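Local coordinates for protein glycosyl hydrolase, family 38 (Enterococcus faecalis, PDB 5KBP) that probably hydrolyses alpha-mannosides, as an alpha-mannosidase of glycosyl hydrolase family 38, at residues 661-666 against 774-779; 733-738 against 748-753; 867-872 against 879-884. All blocks are in the same frame, centred on the assembly; numbering follows the deposited sequence.

Contact 1 of 3, residues 661-666 against 774-779; sequences FETTIN and YTFKYG
Tyr774 pairs with Ile665 at one end of an antiparallel strand pair, and the two residues exchange both backbone N-H...O bonds. Tyr774 CB also touches Ile665 CG1. Thr775 stands opposite Thr664 in a non-hydrogen-bonded pair. The two side chains lie side by side and point the same way, with Thr775 OG1 3.2 Å from the methyl Thr664 CG2. The methyl Thr775 CG2 also meets Glu662 CG. Phe776 pairs with Thr663 through two more backbone bonds; the one from Phe776 N to Thr663 O is 2.7 Å and nearly straight. On the same face of the sheet, Ile665 CD1 meets the edge of the Phe776 ring at CE2, 3.9 Å away. Lys777 runs beside Glu662, with Lys777 NZ 4.6 Å from Glu662 OE2. Tyr778 and Phe661 again exchange both backbone bonds. With CG between the backbone N and the carbonyl carbon (chi1 55°), the Tyr778 side chain crosses that of Phe661 at about a right angle. Phe661 CB lies over one face of the Tyr778 ring, 3.7 Å from the centroid of that ring, as a CH-pi contact. Thr663 meets the ring edge, and its OG1 is 2.5 Å from Tyr778 OH in a hydrogen bond. Gly779 CA touches Phe661 CD2, 3.6 Å away. Thr648 on strand 641-653 also bonds Thr663 OG1, while Leu560 and Phe562 of strand 555-566 pack on Tyr778. One face thus packs aromatic and aliphatic groups around a phenol bonded to a buried threonine; on the other, more polar face Glu662 and Lys777 would attract each other only at a distance.

Contact 2 of 3, residues 733-738 against 748-753; sequences EGLNEY and VTLIRC
Tyr738 and Val748 form a non-hydrogen-bonded antiparallel pair, CA to CA 4.4 Å, and next to it Thr749 N donates to Glu737 O at 3.0 Å. Beyond this the chains diverge, and water 1 takes over: it accepts from Glu737 N and also bonds Thr749 O. Glu737 also reaches Thr749 with its side chain. Its CG is anti to the backbone N (chi1 -171°), and the side chain is extended beyond CG. Thr749 OG1 gives its proton to Glu737 OE1 at 2.7 Å, from the anti side and 28° out of the carboxylate plane. Strands 737-740 and 745-753 make a beta hairpin here. The second strand carries a classic beta bulge, where Leu750 and Ile751 both face Leu674 of strand 672-679. Leu735 packs from the loop before the hairpin. Its CB lies 3.8 Å from Val748 CG1, and its CD1 lies 3.7 Å from Leu750 CD2. The other carboxylate oxygen, Glu737 OE2, bonds to Asn298 and Ser301. Ser301 OG also bonds Arg752 NE and so bridges the two groups. Glu737 OE2 is 4.4 Å from Arg752 NE but well out of the guanidinium plane, so any attraction would be of charge alone. Arg752 forms its salt bridge with Asp567.

Contact 3 of 3, residues 867-872 against 879-884; sequences TCLTNV and PAIEVD
Leu869 meets two flat groups, the peptides that follow Ile881 and Glu882; no aromatic ring, carboxylate or guanidinium takes part across this contact. The methyl Leu869 CD1 lies over one face of the Ile881-Glu882 peptide, near its oxygen, and above the plane of the Glu882-Val883 peptide. It touches both carbonyl oxygens, at 3.3 Å from Glu882 O and 3.5 Å from Ile881 O. Leu869 CG is also close to Ile881 O, at 3.6 Å. These are packing contacts of carbon on oxygen, and no hydrogen bond joins the two segments. Leu869 CB is directed toward the loop, and CD1 makes the closest contacts. The same methyl meets the side chain of Ile881. Ile881 CG2, anti to its backbone N, is the branch that meets Leu869 CD1, at 3.6 Å. Val883 closes on the strand from its own part of the loop. Its CG1 lies 3.8 Å from Cys868 CA and 4.3 Å from Leu869 CG. Leu869 is buried, and Arg893 and Trp895 of strand 892-897 and Leu877 also touch it. The backbone of Leu869 also bonds to that of Leu877, in the connection shortly before 879-884. Ile881 and Val883 remain partly exposed, which fits a contact at the surface. Segment 879-884 belongs to the long connection between strands 864-870 and 892-897, neighbours in an antiparallel sheet. Here the connection folds back over the strand it has left, through packing of apolar side chains on one another and on backbone carbonyls, in the C-terminal beta-sandwich domain of this family 38 enzyme.

Overall arrangement
Contacts 1 and 2 are neighbours, with centres 11 Å apart. Phe776 packs on the side chains of Leu735 and Ile751 and on the backbone of Leu750, where the sheet of strands 659-667 and 772-783 meets the hairpin. Contact 2 lies wholly within the chain that separates the two strands of contact 1. It is buried and combines a short stretch of backbone pairing with a carboxylate, a water and leucine packing. Contact 1 is partly buried, with a regular ladder of backbone bonds. Contact 3 is a surface contact in another domain, its nearest atoms about 21 Å from contact 2. No hydrogen bond crosses between its segments; a loop packs on a strand through apolar side chains and backbone carbonyls.

Contact 1 of 3, residues 661-666 against 774-779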
ATOM      1  N   PHE A 661       5.391  -4.636  30.965  1.00 53.98           N
ATOM      2  CA  PHE A 661       6.119  -3.419  30.641  1.00 48.18           C
ATOM      3  C   PHE A 661       5.609  -2.839  29.330  1.00 48.82           C
ATOM      4  O   PHE A 661       5.203  -3.572  28.423  1.00 51.64           O
ATOM      5  CB  PHE A 661       7.626  -3.678  30.532  1.00 48.34           C
ATOM      6  CG  PHE A 661       8.203  -4.400  31.712  1.00 57.05           C
ATOM      7  CD1 PHE A 661       8.221  -3.804  32.961  1.00 59.87           C
ATOM      8  CD2 PHE A 661       8.736  -5.670  31.572  1.00 52.96           C
ATOM      9  CE1 PHE A 661       8.753  -4.465  34.051  1.00 63.80           C
ATOM     10  CE2 PHE A 661       9.270  -6.336  32.657  1.00 60.49           C
ATOM     11  CZ  PHE A 661       9.280  -5.733  33.899  1.00 64.77           C
ATOM     12  N   GLU A 662       5.638  -1.511  29.236  1.00 46.59           N
ATOM     13  CA  GLU A 662       5.237  -0.801  28.022  1.00 44.81           C
ATOM     14  C   GLU A 662       6.150   0.413  27.885  1.00 52.92           C
ATOM     15  O   GLU A 662       5.925   1.441  28.531  1.00 53.54           O
ATOM     16  CB  GLU A 662       3.769  -0.395  28.072  1.00 55.72           C
ATOM     17  CG  GLU A 662       3.062  -0.476  26.728  1.00 75.39           C
ATOM     18  CD  GLU A 662       1.603  -0.076  26.805  1.00 91.99           C
ATOM     19  OE1 GLU A 662       1.297   1.112  26.569  1.00 94.92           O
ATOM     20  OE2 GLU A 662       0.761  -0.947  27.107  1.00 95.44           O
ATOM     21  N   THR A 663       7.177   0.290  27.051  1.00 53.96           N
ATOM     22  CA  THR A 663       8.161   1.346  26.853  1.00 47.34           C
ATOM     23  C   THR A 663       7.832   2.124  25.586  1.00 45.28           C
ATOM     24  O   THR A 663       7.621   1.528  24.525  1.00 49.95           O
ATOM     25  CB  THR A 663       9.573   0.764  26.764  1.00 52.77           C
ATOM     26  OG1 THR A 663       9.895   0.087  27.986  1.00 54.56           O
ATOM     27  CG2 THR A 663      10.591   1.865  26.514  1.00 52.48           C
ATOM     28  N   THR A 664       7.787   3.449  25.699  1.00 46.96           N
ATOM     29  CA  THR A 664       7.493   4.329  24.577  1.00 49.83           C
ATOM     30  C   THR A 664       8.620   5.336  24.398  1.00 46.86           C
ATOM     31  O   THR A 664       9.110   5.915  25.372  1.00 45.19           O
ATOM     32  CB  THR A 664       6.168   5.074  24.776  1.00 48.12           C
ATOM     33  OG1 THR A 664       6.226   5.840  25.987  1.00 64.14           O
ATOM     34  CG2 THR A 664       5.011   4.095  24.856  1.00 50.16           C
ATOM     35  N   ILE A 665       9.032   5.539  23.145  1.00 48.40           N
ATOM     36  CA  ILE A 665      10.078   6.495  22.801  1.00 50.52           C
ATOM     37  C   ILE A 665       9.651   7.269  21.561  1.00 57.43           C
ATOM     38  O   ILE A 665       8.803   6.827  20.782  1.00 56.89           O
ATOM     39  CB  ILE A 665      11.446   5.819  22.544  1.00 49.25           C
ATOM     40  CG1 ILE A 665      11.373   4.917  21.310  1.00 55.83           C
ATOM     41  CG2 ILE A 665      11.904   5.027  23.762  1.00 39.55           C
ATOM     42  CD1 ILE A 665      12.713   4.370  20.864  1.00 59.32           C
ATOM     43  N   ASN A 666      10.256   8.441  21.387  1.00 55.87           N
ATOM     44  CA  ASN A 666      10.144   9.226  20.161  1.00 49.61           C
ATOM     45  C   ASN A 666      11.525   9.219  19.510  1.00 48.69           C
ATOM     46  O   ASN A 666      12.329  10.136  19.689  1.00 49.43           O
ATOM     47  CB  ASN A 666       9.651  10.644  20.444  1.00 45.65           C
ATOM     48  CG  ASN A 666       9.504  11.470  19.182  1.00 60.83           C
ATOM     49  OD1 ASN A 666       9.342  10.927  18.088  1.00 53.38           O
ATOM     50  ND2 ASN A 666       9.559  12.787  19.327  1.00 63.98           N
ATOM     51  N   TYR A 774       7.248   5.011  18.967  1.00 35.81           N
ATOM     52  CA  TYR A 774       7.263   3.559  19.071  1.00 38.20           C
ATOM     53  C   TYR A 774       6.838   3.140  20.469  1.00 49.02           C
ATOM     54  O   TYR A 774       7.124   3.825  21.454  1.00 56.64           O
ATOM     55  CB  TYR A 774       8.648   2.977  18.753  1.00 39.25           C
ATOM     56  CG  TYR A 774       8.978   2.966  17.280  1.00 44.52           C
ATOM     57  CD1 TYR A 774       9.566   4.066  16.670  1.00 48.29           C
ATOM     58  CD2 TYR A 774       8.694   1.856  16.494  1.00 41.83           C
ATOM     59  CE1 TYR A 774       9.864   4.060  15.322  1.00 48.78           C
ATOM     60  CE2 TYR A 774       8.990   1.840  15.145  1.00 51.58           C
ATOM     61  CZ  TYR A 774       9.575   2.944  14.565  1.00 56.14           C
ATOM     62  OH  TYR A 774       9.870   2.932  13.220  1.00 59.90           O
ATOM     63  N   THR A 775       6.148   2.005  20.543  1.00 50.81           N
ATOM     64  CA  THR A 775       5.708   1.423  21.806  1.00 53.42           C
ATOM     65  C   THR A 775       6.079  -0.051  21.808  1.00 51.23           C
ATOM     66  O   THR A 775       5.628  -0.807  20.942  1.00 53.81           O
ATOM     67  CB  THR A 775       4.200   1.593  22.006  1.00 54.88           C
ATOM     68  OG1 THR A 775       3.871   2.987  22.026  1.00 64.47           O
ATOM     69  CG2 THR A 775       3.763   0.951  23.314  1.00 42.43           C
ATOM     70  N   PHE A 776       6.895  -0.456  22.777  1.00 50.29           N
ATOM     71  CA  PHE A 776       7.368  -1.830  22.895  1.00 42.46           C
ATOM     72  C   PHE A 776       6.680  -2.491  24.081  1.00 45.86           C
ATOM     73  O   PHE A 776       6.773  -2.000  25.211  1.00 52.15           O
ATOM     74  CB  PHE A 776       8.887  -1.872  23.059  1.00 45.02           C
ATOM     75  CG  PHE A 776       9.623  -0.998  22.086  1.00 39.87           C
ATOM     76  CD1 PHE A 776       9.798  -1.396  20.773  1.00 37.90           C
ATOM     77  CD2 PHE A 776      10.138   0.225  22.484  1.00 48.16           C
ATOM     78  CE1 PHE A 776      10.471  -0.590  19.872  1.00 48.59           C
ATOM     79  CE2 PHE A 776      10.814   1.034  21.590  1.00 53.14           C
ATOM     80  CZ  PHE A 776      10.981   0.625  20.282  1.00 48.01           C
ATOM     81  N   LYS A 777       5.995  -3.603  23.822  1.00 44.15           N
ATOM     82  CA  LYS A 777       5.276  -4.351  24.846  1.00 49.46           C
ATOM     83  C   LYS A 777       6.048  -5.623  25.166  1.00 45.38           C
ATOM     84  O   LYS A 777       6.318  -6.433  24.273  1.00 43.58           O
ATOM     85  CB  LYS A 777       3.855  -4.682  24.389  1.00 52.53           C
ATOM     86  CG  LYS A 777       2.966  -3.465  24.198  1.00 60.19           C
ATOM     87  CD  LYS A 777       1.554  -3.870  23.807  1.00 69.51           C
ATOM     88  CE  LYS A 777       0.662  -2.654  23.625  1.00 75.94           C
ATOM     89  NZ  LYS A 777      -0.726  -3.033  23.240  1.00 80.64           N
ATOM     90  N   TYR A 778       6.394  -5.796  26.439  1.00 43.35           N
ATOM     91  CA  TYR A 778       7.138  -6.960  26.899  1.00 48.96           C
ATOM     92  C   TYR A 778       6.838  -7.149  28.384  1.00 52.58           C
ATOM     93  O   TYR A 778       6.164  -6.325  29.007  1.00 56.79           O
ATOM     94  CB  TYR A 778       8.637  -6.805  26.618  1.00 37.87           C
ATOM     95  CG  TYR A 778       9.267  -5.542  27.174  1.00 42.34           C
ATOM     96  CD1 TYR A 778       9.057  -4.309  26.566  1.00 43.08           C
ATOM     97  CD2 TYR A 778      10.089  -5.588  28.290  1.00 39.98           C
ATOM     98  CE1 TYR A 778       9.634  -3.157  27.067  1.00 46.80           C
ATOM     99  CE2 TYR A 778      10.673  -4.440  28.797  1.00 42.99           C
ATOM    100  CZ  TYR A 778      10.442  -3.227  28.181  1.00 45.02           C
ATOM    101  OH  TYR A 778      11.018  -2.081  28.678  1.00 44.61           O
ATOM    102  N   GLY A 779       7.336  -8.248  28.946  1.00 51.40           N
ATOM    103  CA  GLY A 779       7.029  -8.542  30.335  1.00 48.43           C
ATOM    104  C   GLY A 779       7.982  -9.546  30.943  1.00 48.05           C
ATOM    105  O   GLY A 779       8.829 -10.134  30.267  1.00 48.18           O
TER

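Contact 2 of 3, residues 733-738 against 748-753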
ATOM      1  N   GLU A 733       6.273  -8.837  22.432  1.00 48.37           N
ATOM      2  CA  GLU A 733       5.379  -8.781  21.275  1.00 45.90           C
ATOM      3  C   GLU A 733       6.143  -8.120  20.131  1.00 53.43           C
ATOM      4  O   GLU A 733       6.209  -6.890  20.051  1.00 66.98           O
ATOM      5  CB  GLU A 733       4.098  -8.017  21.592  1.00 54.78           C
ATOM      6  CG  GLU A 733       3.259  -8.619  22.702  1.00 71.09           C
ATOM      7  CD  GLU A 733       1.957  -7.872  22.906  1.00 79.91           C
ATOM      8  OE1 GLU A 733       1.600  -7.057  22.031  1.00 81.48           O
ATOM      9  OE2 GLU A 733       1.293  -8.098  23.938  1.00 76.45           O
ATOM     10  N   GLY A 734       6.717  -8.933  19.249  1.00 54.58           N
ATOM     11  CA  GLY A 734       7.418  -8.411  18.095  1.00 45.13           C
ATOM     12  C   GLY A 734       8.847  -7.984  18.342  1.00 43.98           C
ATOM     13  O   GLY A 734       9.461  -7.389  17.449  1.00 46.11           O
ATOM     14  N   LEU A 735       9.397  -8.264  19.524  1.00 41.61           N
ATOM     15  CA  LEU A 735      10.792  -7.953  19.833  1.00 46.04           C
ATOM     16  C   LEU A 735      11.577  -9.255  19.694  1.00 44.46           C
ATOM     17  O   LEU A 735      11.867  -9.952  20.664  1.00 56.45           O
ATOM     18  CB  LEU A 735      10.914  -7.348  21.228  1.00 44.10           C
ATOM     19  CG  LEU A 735       9.824  -6.352  21.636  1.00 42.98           C
ATOM     20  CD1 LEU A 735      10.078  -5.822  23.042  1.00 41.48           C
ATOM     21  CD2 LEU A 735       9.717  -5.208  20.635  1.00 38.79           C
ATOM     22  N   ASN A 736      11.926  -9.576  18.449  1.00 42.66           N
ATOM     23  CA  ASN A 736      12.353 -10.918  18.080  1.00 51.44           C
ATOM     24  C   ASN A 736      13.862 -11.130  18.139  1.00 50.36           C
ATOM     25  O   ASN A 736      14.319 -12.246  17.866  1.00 52.81           O
ATOM     26  CB  ASN A 736      11.840 -11.253  16.675  1.00 50.99           C
ATOM     27  CG  ASN A 736      10.328 -11.177  16.578  1.00 55.10           C
ATOM     28  OD1 ASN A 736       9.783 -10.423  15.773  1.00 55.62           O
ATOM     29  ND2 ASN A 736       9.643 -11.956  17.405  1.00 60.96           N
ATOM     30  N   GLU A 737      14.646 -10.112  18.483  1.00 44.59           N
ATOM     31  CA  GLU A 737      16.085 -10.265  18.654  1.00 50.23           C
ATOM     32  C   GLU A 737      16.432 -10.190  20.133  1.00 45.36           C
ATOM     33  O   GLU A 737      15.995  -9.268  20.832  1.00 43.19           O
ATOM     34  CB  GLU A 737      16.866  -9.196  17.885  1.00 54.08           C
ATOM     35  CG  GLU A 737      18.368  -9.456  17.864  1.00 42.25           C
ATOM     36  CD  GLU A 737      19.162  -8.276  17.349  1.00 53.14           C
ATOM     37  OE1 GLU A 737      19.629  -7.463  18.174  1.00 57.09           O
ATOM     38  OE2 GLU A 737      19.315  -8.157  16.117  1.00 51.41           O
ATOM     39  N   TYR A 738      17.223 -11.153  20.603  1.00 41.79           N
ATOM     40  CA  TYR A 738      17.683 -11.175  21.982  1.00 41.93           C
ATOM     41  C   TYR A 738      19.118 -11.677  22.017  1.00 50.09           C
ATOM     42  O   TYR A 738      19.647 -12.195  21.028  1.00 50.16           O
ATOM     43  CB  TYR A 738      16.790 -12.057  22.866  1.00 38.63           C
ATOM     44  CG  TYR A 738      17.042 -13.539  22.699  1.00 38.68           C
ATOM     45  CD1 TYR A 738      16.441 -14.251  21.672  1.00 37.39           C
ATOM     46  CD2 TYR A 738      17.880 -14.227  23.569  1.00 38.43           C
ATOM     47  CE1 TYR A 738      16.664 -15.604  21.514  1.00 43.54           C
ATOM     48  CE2 TYR A 738      18.114 -15.580  23.416  1.00 42.31           C
ATOM     49  CZ  TYR A 738      17.501 -16.263  22.387  1.00 46.09           C
ATOM     50  OH  TYR A 738      17.729 -17.610  22.231  1.00 43.65           O
ATOM     51  N   VAL A 748      17.054  -7.925  25.507  1.00 53.70           N
ATOM     52  CA  VAL A 748      16.076  -7.913  24.427  1.00 47.44           C
ATOM     53  C   VAL A 748      16.246  -6.623  23.640  1.00 51.16           C
ATOM     54  O   VAL A 748      16.196  -5.526  24.211  1.00 54.15           O
ATOM     55  CB  VAL A 748      14.641  -8.045  24.966  1.00 44.40           C
ATOM     56  CG1 VAL A 748      13.637  -7.893  23.833  1.00 43.74           C
ATOM     57  CG2 VAL A 748      14.457  -9.381  25.673  1.00 39.38           C
ATOM     58  N   THR A 749      16.453  -6.751  22.332  1.00 52.46           N
ATOM     59  CA  THR A 749      16.626  -5.588  21.471  1.00 54.05           C
ATOM     60  C   THR A 749      15.272  -4.954  21.187  1.00 54.48           C
ATOM     61  O   THR A 749      14.358  -5.622  20.690  1.00 52.37           O
ATOM     62  CB  THR A 749      17.313  -5.982  20.166  1.00 49.13           C
ATOM     63  OG1 THR A 749      18.598  -6.543  20.453  1.00 51.16           O
ATOM     64  CG2 THR A 749      17.481  -4.763  19.267  1.00 42.09           C
ATOM     65  N   LEU A 750      15.147  -3.666  21.494  1.00 44.96           N
ATOM     66  CA  LEU A 750      13.899  -2.951  21.261  1.00 51.19           C
ATOM     67  C   LEU A 750      13.826  -2.375  19.851  1.00 50.44           C
ATOM     68  O   LEU A 750      12.813  -2.536  19.162  1.00 44.00           O
ATOM     69  CB  LEU A 750      13.735  -1.835  22.297  1.00 44.08           C
ATOM     70  CG  LEU A 750      13.716  -2.269  23.765  1.00 50.05           C
ATOM     71  CD1 LEU A 750      13.539  -1.064  24.674  1.00 47.98           C
ATOM     72  CD2 LEU A 750      12.622  -3.296  24.007  1.00 47.09           C
ATOM     73  N   ILE A 751      14.889  -1.711  19.406  1.00 43.82           N
ATOM     74  CA  ILE A 751      14.888  -1.035  18.115  1.00 42.43           C
ATOM     75  C   ILE A 751      16.331  -0.909  17.648  1.00 45.73           C
ATOM     76  O   ILE A 751      17.238  -0.665  18.448  1.00 45.65           O
ATOM     77  CB  ILE A 751      14.176   0.338  18.210  1.00 38.64           C
ATOM     78  CG1 ILE A 751      13.992   0.966  16.827  1.00 38.43           C
ATOM     79  CG2 ILE A 751      14.932   1.286  19.135  1.00 31.28           C
ATOM     80  CD1 ILE A 751      13.174   2.241  16.851  1.00 37.26           C
ATOM     81  N   ARG A 752      16.541  -1.107  16.347  1.00 41.76           N
ATOM     82  CA  ARG A 752      17.867  -0.996  15.746  1.00 43.02           C
ATOM     83  C   ARG A 752      17.746  -0.178  14.472  1.00 45.91           C
ATOM     84  O   ARG A 752      16.931  -0.502  13.601  1.00 41.07           O
ATOM     85  CB  ARG A 752      18.466  -2.374  15.454  1.00 34.68           C
ATOM     86  CG  ARG A 752      19.929  -2.334  15.045  1.00 41.98           C
ATOM     87  CD  ARG A 752      20.520  -3.730  14.929  1.00 48.04           C
ATOM     88  NE  ARG A 752      20.007  -4.451  13.768  1.00 50.40           N
ATOM     89  CZ  ARG A 752      20.567  -4.413  12.563  1.00 43.99           C
ATOM     90  NH1 ARG A 752      20.039  -5.098  11.559  1.00 39.74           N
ATOM     91  NH2 ARG A 752      21.657  -3.686  12.364  1.00 41.39           N
ATOM     92  N   CYS A 753      18.558   0.870  14.360  1.00 46.70           N
ATOM     93  CA  CYS A 753      18.419   1.869  13.308  1.00 47.21           C
ATOM     94  C   CYS A 753      19.688   1.911  12.468  1.00 47.57           C
ATOM     95  O   CYS A 753      20.780   2.141  12.997  1.00 50.25           O
ATOM     96  CB  CYS A 753      18.129   3.243  13.914  1.00 44.41           C
ATOM     97  SG  CYS A 753      16.877   3.213  15.227  1.00 50.59           S
TER
HETATM   98  O   HOH W   1      14.195  -7.436  18.756  1.00 54.64           O

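Contact 3 of 3, residues 867-872 against 879-884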
ATOM      1  N   THR A 867     -12.569 -36.935  16.310  1.00 49.10           N
ATOM      2  CA  THR A 867     -12.806 -38.009  15.353  1.00 51.12           C
ATOM      3  C   THR A 867     -11.507 -38.713  14.980  1.00 61.91           C
ATOM      4  O   THR A 867     -11.433 -39.946  14.997  1.00 65.56           O
ATOM      5  CB  THR A 867     -13.487 -37.457  14.100  1.00 56.85           C
ATOM      6  OG1 THR A 867     -14.572 -36.602  14.483  1.00 61.83           O
ATOM      7  CG2 THR A 867     -14.021 -38.596  13.240  1.00 53.11           C
ATOM      8  N   CYS A 868     -10.474 -37.945  14.645  1.00 61.38           N
ATOM      9  CA  CYS A 868      -9.200 -38.515  14.238  1.00 54.01           C
ATOM     10  C   CYS A 868      -8.125 -37.446  14.348  1.00 51.90           C
ATOM     11  O   CYS A 868      -8.410 -36.246  14.304  1.00 54.10           O
ATOM     12  CB  CYS A 868      -9.260 -39.065  12.808  1.00 46.50           C
ATOM     13  SG  CYS A 868      -9.527 -37.801  11.541  1.00 59.43           S
ATOM     14  N   LEU A 869      -6.884 -37.900  14.494  1.00 58.26           N
ATOM     15  CA  LEU A 869      -5.730 -37.015  14.453  1.00 49.96           C
ATOM     16  C   LEU A 869      -5.257 -36.866  13.014  1.00 56.06           C
ATOM     17  O   LEU A 869      -5.223 -37.840  12.255  1.00 58.93           O
ATOM     18  CB  LEU A 869      -4.602 -37.549  15.332  1.00 46.03           C
ATOM     19  CG  LEU A 869      -4.943 -37.688  16.816  1.00 56.99           C
ATOM     20  CD1 LEU A 869      -3.747 -38.196  17.600  1.00 58.02           C
ATOM     21  CD2 LEU A 869      -5.433 -36.361  17.374  1.00 55.43           C
ATOM     22  N   THR A 870      -4.904 -35.642  12.639  1.00 57.30           N
ATOM     23  CA  THR A 870      -4.560 -35.321  11.264  1.00 57.25           C
ATOM     24  C   THR A 870      -3.176 -34.690  11.197  1.00 59.37           C
ATOM     25  O   THR A 870      -2.547 -34.388  12.216  1.00 60.50           O
ATOM     26  CB  THR A 870      -5.590 -34.367  10.640  1.00 59.08           C
ATOM     27  OG1 THR A 870      -5.508 -33.088  11.278  1.00 48.93           O
ATOM     28  CG2 THR A 870      -6.999 -34.921  10.793  1.00 69.18           C
ATOM     29  N   ASN A 871      -2.706 -34.499   9.970  1.00 50.07           N
ATOM     30  CA  ASN A 871      -1.494 -33.734   9.716  1.00 49.62           C
ATOM     31  C   ASN A 871      -1.851 -32.248   9.723  1.00 51.81           C
ATOM     32  O   ASN A 871      -2.972 -31.858  10.061  1.00 55.08           O
ATOM     33  CB  ASN A 871      -0.851 -34.188   8.408  1.00 48.15           C
ATOM     34  CG  ASN A 871      -1.816 -34.160   7.231  1.00 54.07           C
ATOM     35  OD1 ASN A 871      -2.750 -33.359   7.189  1.00 53.35           O
ATOM     36  ND2 ASN A 871      -1.588 -35.042   6.265  1.00 54.83           N
ATOM     37  N   VAL A 872      -0.900 -31.388   9.345  1.00 52.24           N
ATOM     38  CA  VAL A 872      -1.203 -29.959   9.269  1.00 49.38           C
ATOM     39  C   VAL A 872      -1.966 -29.593   8.008  1.00 49.75           C
ATOM     40  O   VAL A 872      -2.474 -28.470   7.907  1.00 46.29           O
ATOM     41  CB  VAL A 872       0.075 -29.106   9.364  1.00 42.71           C
ATOM     42  CG1 VAL A 872       0.793 -29.376  10.678  1.00 39.21           C
ATOM     43  CG2 VAL A 872       0.984 -29.366   8.173  1.00 34.36           C
ATOM     44  N   PRO A 879       0.037 -44.028   9.015  1.00 79.85           N
ATOM     45  CA  PRO A 879      -1.107 -44.648   9.693  1.00 79.84           C
ATOM     46  C   PRO A 879      -1.696 -43.769  10.795  1.00 79.46           C
ATOM     47  O   PRO A 879      -1.056 -42.810  11.228  1.00 84.33           O
ATOM     48  CB  PRO A 879      -0.507 -45.924  10.280  1.00 76.49           C
ATOM     49  CG  PRO A 879       0.911 -45.562  10.550  1.00 79.15           C
ATOM     50  CD  PRO A 879       1.316 -44.620   9.445  1.00 76.21           C
ATOM     51  N   ALA A 880      -2.902 -44.104  11.242  1.00 77.29           N
ATOM     52  CA  ALA A 880      -3.609 -43.279  12.208  1.00 74.56           C
ATOM     53  C   ALA A 880      -3.029 -43.445  13.609  1.00 71.83           C
ATOM     54  O   ALA A 880      -2.466 -44.488  13.955  1.00 68.19           O
ATOM     55  CB  ALA A 880      -5.098 -43.628  12.222  1.00 71.82           C
ATOM     56  N   ILE A 881      -3.173 -42.394  14.412  1.00 67.60           N
ATOM     57  CA  ILE A 881      -2.813 -42.408  15.825  1.00 68.41           C
ATOM     58  C   ILE A 881      -4.086 -42.165  16.626  1.00 67.49           C
ATOM     59  O   ILE A 881      -4.878 -41.279  16.283  1.00 69.05           O
ATOM     60  CB  ILE A 881      -1.738 -41.355  16.159  1.00 64.58           C
ATOM     61  CG1 ILE A 881      -0.369 -41.775  15.611  1.00 56.29           C
ATOM     62  CG2 ILE A 881      -1.644 -41.128  17.661  1.00 65.65           C
ATOM     63  CD1 ILE A 881      -0.132 -41.404  14.163  1.00 60.73           C
ATOM     64  N   GLU A 882      -4.287 -42.961  17.674  1.00 61.45           N
ATOM     65  CA  GLU A 882      -5.490 -42.847  18.487  1.00 61.27           C
ATOM     66  C   GLU A 882      -5.606 -41.452  19.088  1.00 62.57           C
ATOM     67  O   GLU A 882      -4.608 -40.835  19.470  1.00 70.60           O
ATOM     68  CB  GLU A 882      -5.476 -43.902  19.594  1.00 67.86           C
ATOM     69  CG  GLU A 882      -5.320 -45.325  19.082  1.00 74.78           C
ATOM     70  CD  GLU A 882      -6.524 -45.798  18.293  1.00 83.09           C
ATOM     71  OE1 GLU A 882      -7.564 -46.099  18.915  1.00 86.80           O
ATOM     72  OE2 GLU A 882      -6.434 -45.861  17.048  1.00 82.46           O
ATOM     73  N   VAL A 883      -6.842 -40.951  19.164  1.00 59.24           N
ATOM     74  CA  VAL A 883      -7.073 -39.611  19.690  1.00 57.38           C
ATOM     75  C   VAL A 883      -6.727 -39.515  21.169  1.00 63.03           C
ATOM     76  O   VAL A 883      -6.431 -38.420  21.662  1.00 65.38           O
ATOM     77  CB  VAL A 883      -8.531 -39.180  19.446  1.00 55.26           C
ATOM     78  CG1 VAL A 883      -8.824 -39.111  17.953  1.00 48.23           C
ATOM     79  CG2 VAL A 883      -9.493 -40.133  20.143  1.00 51.00           C
ATOM     80  N   ASP A 884      -6.755 -40.632  21.893  1.00 66.55           N
ATOM     81  CA  ASP A 884      -6.392 -40.659  23.303  1.00 68.26           C
ATOM     82  C   ASP A 884      -4.945 -41.071  23.534  1.00 61.60           C
ATOM     83  O   ASP A 884      -4.537 -41.224  24.689  1.00 66.73           O
ATOM     84  CB  ASP A 884      -7.329 -41.595  24.077  1.00 72.53           C
ATOM     85  CG  ASP A 884      -7.470 -42.960  23.424  1.00 79.69           C
ATOM     86  OD1 ASP A 884      -6.573 -43.357  22.653  1.00 81.27           O
ATOM     87  OD2 ASP A 884      -8.484 -43.638  23.689  1.00 83.85           O
TER